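Local coordinates for vivid PAS protein VVD (Neurospora crassa, PDB 3D72) that probably serves as a blue-light photoreceptor, sensing light through a flavin held in a LOV-type PAS domain, and forms a rapidly exchanging dimer on light activation, at residues N72-Q77 / G81-K86; V114-K119 / F124-T129; P132-D135 / E139-Y142. The protein carries 1 engineered substitution. All coordinates share one frame; numbering follows the deposited sequence.

Interaction 1: N72-Q77 / G81-K86. With FAD (flavin-adenine dinucleotide), chain C.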
loop_
_atom_site.group_PDB
_atom_site.type_symbol
_atom_site.label_atom_id
_atom_site.label_comp_id
_atom_site.label_asym_id
_atom_site.label_seq_id
_atom_site.Cartn_x
_atom_site.Cartn_y
_atom_site.Cartn_z
ATOM N N ASN A 72 -22.374 1.471 -12.982
ATOM C CA ASN A 72 -21.425 2.527 -13.310
ATOM C C ASN A 72 -21.698 3.575 -12.232
ATOM O O ASN A 72 -22.842 3.806 -11.856
ATOM C CB ASN A 72 -21.708 3.097 -14.698
ATOM C CG ASN A 72 -20.737 4.188 -15.083
ATOM O OD1 ASN A 72 -20.862 5.335 -14.642
ATOM N ND2 ASN A 72 -19.755 3.836 -15.900
ATOM N N CYS A 73 -20.648 4.208 -11.734
ATOM C CA CYS A 73 -20.801 5.170 -10.658
ATOM C C CYS A 73 -21.590 6.431 -10.981
ATOM O O CYS A 73 -21.889 7.207 -10.081
ATOM C CB CYS A 73 -19.422 5.547 -10.129
ATOM S SG CYS A 73 -19.418 6.110 -8.387
ATOM N N ARG A 74 -21.940 6.640 -12.245
ATOM C CA ARG A 74 -22.679 7.852 -12.592
ATOM C C ARG A 74 -24.034 7.961 -11.899
ATOM O O ARG A 74 -24.627 9.040 -11.894
ATOM C CB ARG A 74 -22.875 7.971 -14.113
ATOM C CG ARG A 74 -23.863 6.975 -14.701
ATOM C CD ARG A 74 -24.157 7.293 -16.171
ATOM N NE ARG A 74 -23.056 6.927 -17.060
ATOM C CZ ARG A 74 -22.793 5.690 -17.471
ATOM N NH1 ARG A 74 -21.760 5.465 -18.278
ATOM N NH2 ARG A 74 -23.565 4.682 -17.095
ATOM N N PHE A 75 -24.527 6.872 -11.310
ATOM C CA PHE A 75 -25.830 6.937 -10.640
ATOM C C PHE A 75 -25.849 7.964 -9.510
ATOM O O PHE A 75 -26.907 8.431 -9.118
ATOM C CB PHE A 75 -26.249 5.557 -10.101
ATOM C CG PHE A 75 -25.445 5.082 -8.923
ATOM C CD1 PHE A 75 -25.765 5.487 -7.627
ATOM C CD2 PHE A 75 -24.372 4.209 -9.105
ATOM C CE1 PHE A 75 -25.028 5.041 -6.536
ATOM C CE2 PHE A 75 -23.630 3.760 -8.013
ATOM C CZ PHE A 75 -23.957 4.170 -6.730
ATOM N N LEU A 76 -24.676 8.315 -8.990
ATOM C CA LEU A 76 -24.596 9.292 -7.911
ATOM C C LEU A 76 -24.927 10.696 -8.410
ATOM O O LEU A 76 -25.137 11.607 -7.611
ATOM C CB LEU A 76 -23.187 9.301 -7.290
ATOM C CG LEU A 76 -22.769 8.072 -6.473
ATOM C CD1 LEU A 76 -21.319 8.220 -6.022
ATOM C CD2 LEU A 76 -23.676 7.924 -5.264
ATOM N N GLN A 77 -24.973 10.873 -9.726
ATOM C CA GLN A 77 -25.249 12.187 -10.290
ATOM C C GLN A 77 -26.708 12.606 -10.254
ATOM O O GLN A 77 -27.043 13.716 -10.661
ATOM C CB GLN A 77 -24.698 12.253 -11.713
ATOM C CG GLN A 77 -23.171 12.335 -11.734
ATOM C CD GLN A 77 -22.566 11.764 -12.989
ATOM O OE1 GLN A 77 -23.198 11.751 -14.053
ATOM N NE2 GLN A 77 -21.318 11.297 -12.884
ATOM N N GLY A 81 -30.864 8.388 -8.196
ATOM C CA GLY A 81 -29.932 7.368 -8.643
ATOM C C GLY A 81 -30.225 6.817 -10.025
ATOM O O GLY A 81 -29.804 5.709 -10.354
ATOM N N MET A 82 -30.933 7.596 -10.837
ATOM C CA MET A 82 -31.290 7.184 -12.191
ATOM C C MET A 82 -30.609 8.077 -13.228
ATOM O O MET A 82 -31.075 9.182 -13.508
ATOM C CB MET A 82 -32.809 7.266 -12.370
ATOM C CG MET A 82 -33.604 6.604 -11.255
ATOM S SD MET A 82 -33.469 4.806 -11.229
ATOM C CE MET A 82 -35.189 4.345 -11.442
ATOM N N VAL A 83 -29.505 7.601 -13.794
ATOM C CA VAL A 83 -28.785 8.371 -14.799
ATOM C C VAL A 83 -28.419 7.495 -15.987
ATOM O O VAL A 83 -27.545 6.637 -15.893
ATOM C CB VAL A 83 -27.483 8.980 -14.233
ATOM C CG1 VAL A 83 -26.853 9.903 -15.268
ATOM C CG2 VAL A 83 -27.773 9.733 -12.952
ATOM N N LYS A 84 -29.093 7.715 -17.111
ATOM C CA LYS A 84 -28.825 6.938 -18.311
ATOM C C LYS A 84 -27.563 7.436 -19.013
ATOM O O LYS A 84 -27.275 8.632 -19.030
ATOM C CB LYS A 84 -30.023 7.016 -19.263
ATOM C CG LYS A 84 -31.336 6.499 -18.670
ATOM C CD LYS A 84 -31.249 5.034 -18.216
ATOM C CE LYS A 84 -30.678 4.897 -16.805
ATOM N NZ LYS A 84 -30.620 3.477 -16.356
ATOM N N PRO A 85 -26.784 6.513 -19.593
ATOM C CA PRO A 85 -25.549 6.866 -20.296
ATOM C C PRO A 85 -25.845 7.818 -21.450
ATOM O O PRO A 85 -26.868 7.678 -22.114
ATOM C CB PRO A 85 -25.042 5.515 -20.798
ATOM C CG PRO A 85 -25.598 4.548 -19.807
ATOM C CD PRO A 85 -26.988 5.054 -19.592
ATOM N N LYS A 86 -24.949 8.774 -21.681
ATOM C CA LYS A 86 -25.078 9.756 -22.763
ATOM C C LYS A 86 -26.138 10.822 -22.488
ATOM O O LYS A 86 -26.269 11.785 -23.247
ATOM C CB LYS A 86 -25.431 9.067 -24.095
ATOM C CG LYS A 86 -24.804 7.696 -24.346
ATOM C CD LYS A 86 -23.361 7.763 -24.810
ATOM C CE LYS A 86 -22.425 8.132 -23.679
ATOM N NZ LYS A 86 -22.477 7.164 -22.543
HETATM P PA FAD C . -21.585 10.324 -20.701
HETATM O O1A FAD C . -22.764 9.582 -20.179
HETATM O O2A FAD C . -21.178 10.069 -22.103
HETATM O O5B FAD C . -21.846 11.873 -20.479
HETATM C C5B FAD C . -20.926 12.906 -20.888
HETATM C C4B FAD C . -21.647 14.243 -20.751
HETATM O O4B FAD C . -20.743 15.256 -21.226
HETATM C C3B FAD C . -22.957 14.373 -21.558
HETATM O O3B FAD C . -24.072 14.763 -20.799
HETATM C C2B FAD C . -22.640 15.348 -22.685
HETATM O O2B FAD C . -23.645 16.252 -23.065
HETATM C C1B FAD C . -21.339 16.040 -22.268
HETATM N N9A FAD C . -20.345 16.130 -23.322
HETATM C C8A FAD C . -19.752 15.106 -24.007
HETATM N N7A FAD C . -18.893 15.492 -24.921
HETATM C C5A FAD C . -18.944 16.874 -24.851
HETATM C C6A FAD C . -18.240 17.896 -25.581
HETATM N N6A FAD C . -17.366 17.597 -26.547
HETATM N N1A FAD C . -18.501 19.200 -25.276
HETATM C C2A FAD C . -19.399 19.470 -24.289
HETATM N N3A FAD C . -20.108 18.600 -23.534
HETATM C C4A FAD C . -19.817 17.275 -23.894
HETATM N N1 FAD C . -18.905 9.804 -10.995
HETATM C C2 FAD C . -19.554 10.420 -9.974
HETATM O O2 FAD C . -20.455 11.257 -10.166
HETATM N N3 FAD C . -19.194 10.124 -8.650
HETATM C C4 FAD C . -18.213 9.206 -8.273
HETATM O O4 FAD C . -17.961 9.024 -7.059
HETATM C C4X FAD C . -17.535 8.580 -9.340
HETATM N N5 FAD C . -16.539 7.630 -9.044
HETATM C C5X FAD C . -15.894 7.022 -10.107
HETATM C C6 FAD C . -14.880 6.055 -9.828
HETATM C C7 FAD C . -14.224 5.386 -10.833
HETATM C C7M FAD C . -13.135 4.384 -10.425
HETATM C C8 FAD C . -14.575 5.604 -12.189
HETATM C C8M FAD C . -13.909 4.881 -13.342
HETATM C C9 FAD C . -15.591 6.580 -12.494
HETATM C C9A FAD C . -16.264 7.287 -11.482
HETATM N N10 FAD C . -17.288 8.285 -11.747
HETATM C C10 FAD C . -17.936 8.876 -10.686
HETATM C "C1'" FAD C . -17.679 8.683 -13.128
HETATM C "C2'" FAD C . -18.715 7.905 -13.902
HETATM O "O2'" FAD C . -18.557 6.512 -13.607
HETATM C "C3'" FAD C . -18.530 8.252 -15.398
HETATM O "O3'" FAD C . -17.217 7.859 -15.796
HETATM C "C4'" FAD C . -18.703 9.780 -15.690
HETATM O "O4'" FAD C . -20.040 10.157 -15.419
HETATM C "C5'" FAD C . -18.343 10.159 -17.136
HETATM O "O5'" FAD C . -18.651 9.098 -18.054
HETATM P P FAD C . -20.107 8.861 -18.641
HETATM O O1P FAD C . -20.097 7.508 -19.201
HETATM O O2P FAD C . -21.137 9.133 -17.608
HETATM O O3P FAD C . -20.314 9.910 -19.838
HETATM O O HOH W 1 -25.971 4.426 -15.583
#
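With CG set between its backbone N and carbonyl carbon (chi1 71°) and a further bend at chi3, the Arg74 side chain runs past Val83 to bring its guanidinium up to Pro85. Arg74 CD lies 3.9 Å from Val83 CG1, and Pro85 covers one guanidinium face, Pro85 CG standing 3.4 Å from Arg74 NH2; Asn72 OD1 lies over the opposite face. The edge is given to the FAD pyrophosphate: Arg74 NE donates to FAD O2P (3.0 Å), and Arg74 NH1 donates almost straight to FAD O1P (2.8 Å, 176°). NH2 reaches Val83 O through a water and forms a salt bridge with Asp47. Replacing Arg74 by a leucine would probably leave both phosphate oxygens short of a donor and Asp47 without its mate. Gln77, its OE1 held by Arg89, spans two parts of the cofactor, NE2 bonding to FAD O2 at 2.9 Å and to FAD O4'. The backbone N of Lys86 bonds to FAD O1A, on the second phosphate. Cys73 SG sits 3.2 Å from FAD C4X, the carbon that, as in other LOV domains, probably bonds to this cysteine in light. This implies phosphates held by Arg74's charge and a backbone N-H, and a cysteine placed consistently with adduct formation.

Interaction 2: V114-K119 / F124-T129. With FAD (flavin-adenine dinucleotide), chain C.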
loop_
_atom_site.group_PDB
_atom_site.type_symbol
_atom_site.label_atom_id
_atom_site.label_comp_id
_atom_site.label_asym_id
_atom_site.label_seq_id
_atom_site.Cartn_x
_atom_site.Cartn_y
_atom_site.Cartn_z
ATOM N N VAL A 114 -17.541 17.169 -8.452
ATOM C CA VAL A 114 -18.788 16.874 -9.136
ATOM C C VAL A 114 -19.946 16.816 -8.159
ATOM O O VAL A 114 -19.817 16.303 -7.050
ATOM C CB VAL A 114 -18.694 15.522 -9.909
ATOM C CG1 VAL A 114 -18.432 14.377 -8.951
ATOM C CG2 VAL A 114 -19.985 15.273 -10.687
ATOM N N VAL A 115 -21.081 17.370 -8.566
ATOM C CA VAL A 115 -22.251 17.340 -7.712
ATOM C C VAL A 115 -22.792 15.917 -7.698
ATOM O O VAL A 115 -23.010 15.324 -8.751
ATOM C CB VAL A 115 -23.345 18.302 -8.222
ATOM C CG1 VAL A 115 -24.621 18.108 -7.418
ATOM C CG2 VAL A 115 -22.862 19.739 -8.091
ATOM N N ASN A 116 -22.977 15.376 -6.497
ATOM C CA ASN A 116 -23.499 14.026 -6.304
ATOM C C ASN A 116 -24.619 14.051 -5.272
ATOM O O ASN A 116 -24.842 15.054 -4.583
ATOM C CB ASN A 116 -22.395 13.069 -5.818
ATOM C CG ASN A 116 -21.534 12.500 -6.956
ATOM O OD1 ASN A 116 -20.660 11.666 -6.714
ATOM N ND2 ASN A 116 -21.780 12.940 -8.186
ATOM N N PHE A 117 -25.331 12.939 -5.161
ATOM C CA PHE A 117 -26.436 12.845 -4.218
ATOM C C PHE A 117 -26.390 11.532 -3.446
ATOM O O PHE A 117 -26.150 10.476 -4.027
ATOM C CB PHE A 117 -27.769 12.949 -4.970
ATOM C CG PHE A 117 -27.934 14.223 -5.734
ATOM C CD1 PHE A 117 -28.522 15.336 -5.142
ATOM C CD2 PHE A 117 -27.470 14.322 -7.038
ATOM C CE1 PHE A 117 -28.632 16.538 -5.835
ATOM C CE2 PHE A 117 -27.568 15.514 -7.748
ATOM C CZ PHE A 117 -28.160 16.633 -7.139
ATOM N N LYS A 118 -26.615 11.621 -2.147
ATOM C CA LYS A 118 -26.619 10.447 -1.300
ATOM C C LYS A 118 -27.951 9.742 -1.546
ATOM O O LYS A 118 -28.847 10.289 -2.191
ATOM C CB LYS A 118 -26.464 10.861 0.162
ATOM C CG LYS A 118 -25.222 11.710 0.426
ATOM C CD LYS A 118 -24.991 11.892 1.910
ATOM C CE LYS A 118 -23.716 12.671 2.185
ATOM N NZ LYS A 118 -23.411 12.709 3.643
ATOM N N LYS A 119 -28.086 8.496 -1.034
ATOM C CA LYS A 119 -29.299 7.713 -1.221
ATOM C C LYS A 119 -30.569 8.447 -0.794
ATOM O O LYS A 119 -31.614 8.323 -1.439
ATOM C CB LYS A 119 -29.185 6.393 -0.439
ATOM C CG LYS A 119 -30.400 5.457 -0.561
ATOM C CD LYS A 119 -30.205 4.190 0.271
ATOM C CE LYS A 119 -31.460 3.328 0.291
ATOM N NZ LYS A 119 -31.885 2.945 -1.080
ATOM N N PHE A 124 -24.394 16.919 -2.384
ATOM C CA PHE A 124 -23.066 17.222 -1.878
ATOM C C PHE A 124 -22.083 17.357 -3.026
ATOM O O PHE A 124 -22.351 16.910 -4.145
ATOM C CB PHE A 124 -22.578 16.163 -0.869
ATOM C CG PHE A 124 -22.221 14.826 -1.471
ATOM C CD1 PHE A 124 -23.204 13.876 -1.736
ATOM C CD2 PHE A 124 -20.892 14.506 -1.729
ATOM C CE1 PHE A 124 -22.864 12.620 -2.244
ATOM C CE2 PHE A 124 -20.542 13.255 -2.236
ATOM C CZ PHE A 124 -21.526 12.312 -2.496
ATOM N N VAL A 125 -20.963 18.021 -2.760
ATOM C CA VAL A 125 -19.929 18.185 -3.766
ATOM C C VAL A 125 -18.891 17.116 -3.462
ATOM O O VAL A 125 -18.322 17.072 -2.372
ATOM C CB VAL A 125 -19.273 19.577 -3.697
ATOM C CG1 VAL A 125 -18.268 19.735 -4.831
ATOM C CG2 VAL A 125 -20.349 20.659 -3.784
ATOM N N ASN A 126 -18.666 16.245 -4.437
ATOM C CA ASN A 126 -17.726 15.143 -4.302
ATOM C C ASN A 126 -16.410 15.499 -4.981
ATOM O O ASN A 126 -16.379 15.773 -6.178
ATOM C CB ASN A 126 -18.347 13.904 -4.964
ATOM C CG ASN A 126 -17.577 12.622 -4.704
ATOM O OD1 ASN A 126 -16.428 12.634 -4.267
ATOM N ND2 ASN A 126 -18.221 11.492 -5.002
ATOM N N PHE A 127 -15.328 15.531 -4.204
ATOM C CA PHE A 127 -14.000 15.798 -4.750
ATOM C C PHE A 127 -13.503 14.402 -5.135
ATOM O O PHE A 127 -13.134 13.599 -4.276
ATOM C CB PHE A 127 -13.093 16.416 -3.681
ATOM C CG PHE A 127 -11.665 16.593 -4.120
ATOM C CD1 PHE A 127 -10.621 16.155 -3.307
ATOM C CD2 PHE A 127 -11.358 17.200 -5.336
ATOM C CE1 PHE A 127 -9.293 16.306 -3.702
ATOM C CE2 PHE A 127 -10.025 17.358 -5.740
ATOM C CZ PHE A 127 -8.995 16.911 -4.915
ATOM N N LEU A 128 -13.499 14.137 -6.433
ATOM C CA LEU A 128 -13.136 12.835 -6.974
ATOM C C LEU A 128 -11.789 12.741 -7.683
ATOM O O LEU A 128 -11.444 13.598 -8.479
ATOM C CB LEU A 128 -14.239 12.422 -7.945
ATOM C CG LEU A 128 -14.121 11.119 -8.723
ATOM C CD1 LEU A 128 -14.293 9.938 -7.787
ATOM C CD2 LEU A 128 -15.187 11.116 -9.815
ATOM N N THR A 129 -11.040 11.675 -7.391
ATOM C CA THR A 129 -9.764 11.428 -8.043
ATOM C C THR A 129 -9.818 10.010 -8.604
ATOM O O THR A 129 -10.172 9.087 -7.884
ATOM C CB THR A 129 -8.586 11.496 -7.054
ATOM O OG1 THR A 129 -8.606 12.753 -6.366
ATOM C CG2 THR A 129 -7.262 11.355 -7.806
HETATM P PA FAD C . -21.585 10.324 -20.701
HETATM O O1A FAD C . -22.764 9.582 -20.179
HETATM O O2A FAD C . -21.178 10.069 -22.103
HETATM O O5B FAD C . -21.846 11.873 -20.479
HETATM C C5B FAD C . -20.926 12.906 -20.888
HETATM C C4B FAD C . -21.647 14.243 -20.751
HETATM O O4B FAD C . -20.743 15.256 -21.226
HETATM C C3B FAD C . -22.957 14.373 -21.558
HETATM O O3B FAD C . -24.072 14.763 -20.799
HETATM C C2B FAD C . -22.640 15.348 -22.685
HETATM O O2B FAD C . -23.645 16.252 -23.065
HETATM C C1B FAD C . -21.339 16.040 -22.268
HETATM N N9A FAD C . -20.345 16.130 -23.322
HETATM C C8A FAD C . -19.752 15.106 -24.007
HETATM N N7A FAD C . -18.893 15.492 -24.921
HETATM C C5A FAD C . -18.944 16.874 -24.851
HETATM C C6A FAD C . -18.240 17.896 -25.581
HETATM N N6A FAD C . -17.366 17.597 -26.547
HETATM N N1A FAD C . -18.501 19.200 -25.276
HETATM C C2A FAD C . -19.399 19.470 -24.289
HETATM N N3A FAD C . -20.108 18.600 -23.534
HETATM C C4A FAD C . -19.817 17.275 -23.894
HETATM N N1 FAD C . -18.905 9.804 -10.995
HETATM C C2 FAD C . -19.554 10.420 -9.974
HETATM O O2 FAD C . -20.455 11.257 -10.166
HETATM N N3 FAD C . -19.194 10.124 -8.650
HETATM C C4 FAD C . -18.213 9.206 -8.273
HETATM O O4 FAD C . -17.961 9.024 -7.059
HETATM C C4X FAD C . -17.535 8.580 -9.340
HETATM N N5 FAD C . -16.539 7.630 -9.044
HETATM C C5X FAD C . -15.894 7.022 -10.107
HETATM C C6 FAD C . -14.880 6.055 -9.828
HETATM C C7 FAD C . -14.224 5.386 -10.833
HETATM C C7M FAD C . -13.135 4.384 -10.425
HETATM C C8 FAD C . -14.575 5.604 -12.189
HETATM C C8M FAD C . -13.909 4.881 -13.342
HETATM C C9 FAD C . -15.591 6.580 -12.494
HETATM C C9A FAD C . -16.264 7.287 -11.482
HETATM N N10 FAD C . -17.288 8.285 -11.747
HETATM C C10 FAD C . -17.936 8.876 -10.686
HETATM C "C1'" FAD C . -17.679 8.683 -13.128
HETATM C "C2'" FAD C . -18.715 7.905 -13.902
HETATM O "O2'" FAD C . -18.557 6.512 -13.607
HETATM C "C3'" FAD C . -18.530 8.252 -15.398
HETATM O "O3'" FAD C . -17.217 7.859 -15.796
HETATM C "C4'" FAD C . -18.703 9.780 -15.690
HETATM O "O4'" FAD C . -20.040 10.157 -15.419
HETATM C "C5'" FAD C . -18.343 10.159 -17.136
HETATM O "O5'" FAD C . -18.651 9.098 -18.054
HETATM P P FAD C . -20.107 8.861 -18.641
HETATM O O1P FAD C . -20.097 7.508 -19.201
HETATM O O2P FAD C . -21.137 9.133 -17.608
HETATM O O3P FAD C . -20.314 9.910 -19.838
#
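The Phe124 ring has Asn116 CB over one face, a CH-pi contact with the carbon 3.9 Å from the ring centroid, while the backbone N of Lys118 lies at its edge. Lys118 CG comes in obliquely, and the ammonium beyond it is too distant for more than a weak attraction, its stronger partner being Glu149. The amides of Asn116 and Asn126 stand almost perpendicular, their planes 82° apart. Asn126 ND2 donates to Asn116 OD1 at 3.0 Å, approaching from above the carbonyl plane, and the same oxygen takes FAD N3 at 2.9 Å in a nearly straight bond (173°). Two donors thus grip this one atom. Asn116 CG lies beside its own backbone N, anti to the carbonyl carbon (chi1 -83°), a setting from which ND2 can reach both Val115 O and FAD O2, the latter at 2.9 Å. Both amide ends of Asn116 are used on the pyrimidine edge of the flavin, and the bond from Asn126, whose OD1 is held by Cys148 N, helps fix its rotation. Leu128 packs on the isoalloxazine, CD2 3.5 Å from FAD C4X, on the face opposite that approached by Cys73.

Beneath these side chains the backbones pair antiparallel. Val114 with Asn126 and Asn116 with Phe124 are hydrogen-bonded pairs, with Val115 and Val125 a non-hydrogen-bonded pair between them. The two strands form the hairpin of 110-117 and 123-134 at one side of the PAS sheet. Helix 55-61 contributes Met60 against Phe124 and Asn126, Leu76 touches Asn116, and the chain end after strand 140-146 runs along the other side of 123-134.

Interaction 3: P132-D135 / E139-Y142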
loop_
_atom_site.group_PDB
_atom_site.type_symbol
_atom_site.label_atom_id
_atom_site.label_comp_id
_atom_site.label_asym_id
_atom_site.label_seq_id
_atom_site.Cartn_x
_atom_site.Cartn_y
_atom_site.Cartn_z
ATOM N N PRO A 132 -5.826 5.134 -13.023
ATOM C CA PRO A 132 -5.868 3.804 -13.638
ATOM C C PRO A 132 -4.918 2.862 -12.918
ATOM O O PRO A 132 -3.860 3.277 -12.444
ATOM C CB PRO A 132 -5.430 4.068 -15.072
ATOM C CG PRO A 132 -4.475 5.199 -14.914
ATOM C CD PRO A 132 -5.197 6.102 -13.937
ATOM N N VAL A 133 -5.300 1.589 -12.879
ATOM C CA VAL A 133 -4.552 0.550 -12.190
ATOM C C VAL A 133 -4.201 -0.650 -13.080
ATOM O O VAL A 133 -5.041 -1.144 -13.838
ATOM C CB VAL A 133 -5.386 0.063 -10.971
ATOM C CG1 VAL A 133 -4.688 -1.066 -10.255
ATOM C CG2 VAL A 133 -5.620 1.233 -10.022
ATOM N N ARG A 134 -2.955 -1.106 -12.987
ATOM C CA ARG A 134 -2.502 -2.260 -13.763
ATOM C C ARG A 134 -2.725 -3.534 -12.961
ATOM O O ARG A 134 -2.478 -3.556 -11.755
ATOM C CB ARG A 134 -1.004 -2.141 -14.063
ATOM C CG ARG A 134 -0.595 -0.874 -14.780
ATOM C CD ARG A 134 0.929 -0.769 -14.847
ATOM N NE ARG A 134 1.366 0.497 -15.429
ATOM C CZ ARG A 134 1.211 0.804 -16.708
ATOM N NH1 ARG A 134 0.634 -0.065 -17.521
ATOM N NH2 ARG A 134 1.621 1.975 -17.171
ATOM N N ASP A 135 -3.195 -4.599 -13.606
ATOM C CA ASP A 135 -3.365 -5.856 -12.881
ATOM C C ASP A 135 -2.110 -6.710 -13.088
ATOM O O ASP A 135 -1.060 -6.182 -13.445
ATOM C CB ASP A 135 -4.623 -6.600 -13.339
ATOM C CG ASP A 135 -4.573 -7.005 -14.791
ATOM O OD1 ASP A 135 -3.564 -6.721 -15.467
ATOM O OD2 ASP A 135 -5.558 -7.613 -15.253
ATOM N N GLU A 139 -0.968 -4.476 -17.683
ATOM C CA GLU A 139 -1.714 -3.498 -18.462
ATOM C C GLU A 139 -2.844 -2.906 -17.622
ATOM O O GLU A 139 -3.278 -3.512 -16.647
ATOM C CB GLU A 139 -2.262 -4.149 -19.733
ATOM C CG GLU A 139 -1.164 -4.501 -20.732
ATOM C CD GLU A 139 -1.696 -5.069 -22.034
ATOM O OE1 GLU A 139 -0.945 -5.066 -23.031
ATOM O OE2 GLU A 139 -2.857 -5.527 -22.063
ATOM N N TYR A 140 -3.309 -1.715 -17.985
ATOM C CA TYR A 140 -4.392 -1.083 -17.235
ATOM C C TYR A 140 -5.672 -1.896 -17.363
ATOM O O TYR A 140 -6.159 -2.134 -18.473
ATOM C CB TYR A 140 -4.617 0.345 -17.731
ATOM C CG TYR A 140 -3.526 1.303 -17.302
ATOM C CD1 TYR A 140 -3.203 1.459 -15.955
ATOM C CD2 TYR A 140 -2.829 2.063 -18.238
ATOM C CE1 TYR A 140 -2.214 2.350 -15.546
ATOM C CE2 TYR A 140 -1.834 2.957 -17.840
ATOM C CZ TYR A 140 -1.534 3.094 -16.494
ATOM O OH TYR A 140 -0.550 3.964 -16.089
ATOM N N ARG A 141 -6.217 -2.319 -16.223
ATOM C CA ARG A 141 -7.430 -3.140 -16.197
ATOM C C ARG A 141 -8.534 -2.509 -15.347
ATOM O O ARG A 141 -9.725 -2.631 -15.649
ATOM C CB ARG A 141 -7.083 -4.533 -15.649
ATOM C CG ARG A 141 -8.276 -5.441 -15.299
ATOM C CD ARG A 141 -9.108 -5.761 -16.522
ATOM N NE ARG A 141 -10.331 -6.487 -16.179
ATOM C CZ ARG A 141 -10.429 -7.808 -16.044
ATOM N NH1 ARG A 141 -11.596 -8.351 -15.720
ATOM N NH2 ARG A 141 -9.377 -8.593 -16.242
ATOM N N TYR A 142 -8.129 -1.819 -14.287
ATOM C CA TYR A 142 -9.096 -1.197 -13.394
ATOM C C TYR A 142 -8.836 0.283 -13.224
ATOM O O TYR A 142 -7.832 0.812 -13.677
ATOM C CB TYR A 142 -9.017 -1.825 -12.001
ATOM C CG TYR A 142 -9.222 -3.311 -11.977
ATOM C CD1 TYR A 142 -8.152 -4.184 -11.808
ATOM C CD2 TYR A 142 -10.491 -3.845 -12.143
ATOM C CE1 TYR A 142 -8.346 -5.568 -11.806
ATOM C CE2 TYR A 142 -10.696 -5.222 -12.147
ATOM C CZ TYR A 142 -9.624 -6.069 -11.980
ATOM O OH TYR A 142 -9.834 -7.426 -12.019
HETATM O O HOH W 2 -6.698 -8.194 -17.330
HETATM O O HOH W 3 -7.372 -8.811 -12.748
#
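Arg134 lays its guanidinium flat on the Tyr140 ring, centres 4.0 Å apart and planes 24° from parallel, a cation-pi stack. The Arg134 chain is extended from CG to NE, which carries the group out along the ring, and NH1 is held by Gly138 O. Pro132 closes the opposite ring face through a CH-pi contact, its CB 3.5 Å from Tyr140 CD1, so the tyrosine is sandwiched between two side chains of the neighbouring strand. On the other side of the hairpin the Asp135 carboxylate rests against the aliphatic start of Arg141, OD2 3.5 Å from Arg141 CB. The opposite charges stay apart, Asp135 OD2 and Arg141 NH2 being 4.1 Å from each other; Arg141 NE has its salt bridge with Asp42, and Asp135 OD1 bonds to Thr137. In the backbone, Val133 N donates to Tyr142 O, and Val133 O receives both Arg141 N (2.9 Å) and Tyr142 N (3.2 Å). Asp135 N then bonds to Glu139 O nearer the turn. Two residues facing one, with the register shifted by one, make a classic beta bulge, here in the hairpin joining strands 123-134 and 140-146 of the antiparallel PAS sheet.

Along the chain the three contacts follow in series, all within the PAS domain. Interactions 1 and 2, about 12 Å apart from centre to centre, adjoin through a probable hydrogen bond from Phe117 N to Leu76 O, and both touch the FAD: 72-77 meets a phosphate, the pyrimidine edge and one flavin face, 81-86 the phosphates, and the strand pair the same edge and the opposite face. Interaction 3 lies about 24 Å from interaction 2, centre to centre, across the middle of the chain, yet shares strand 123-134 with it. That strand stands between 110-117 and 140-146, so one strand takes part in both contacts, at the flavin site and at the bulged hairpin.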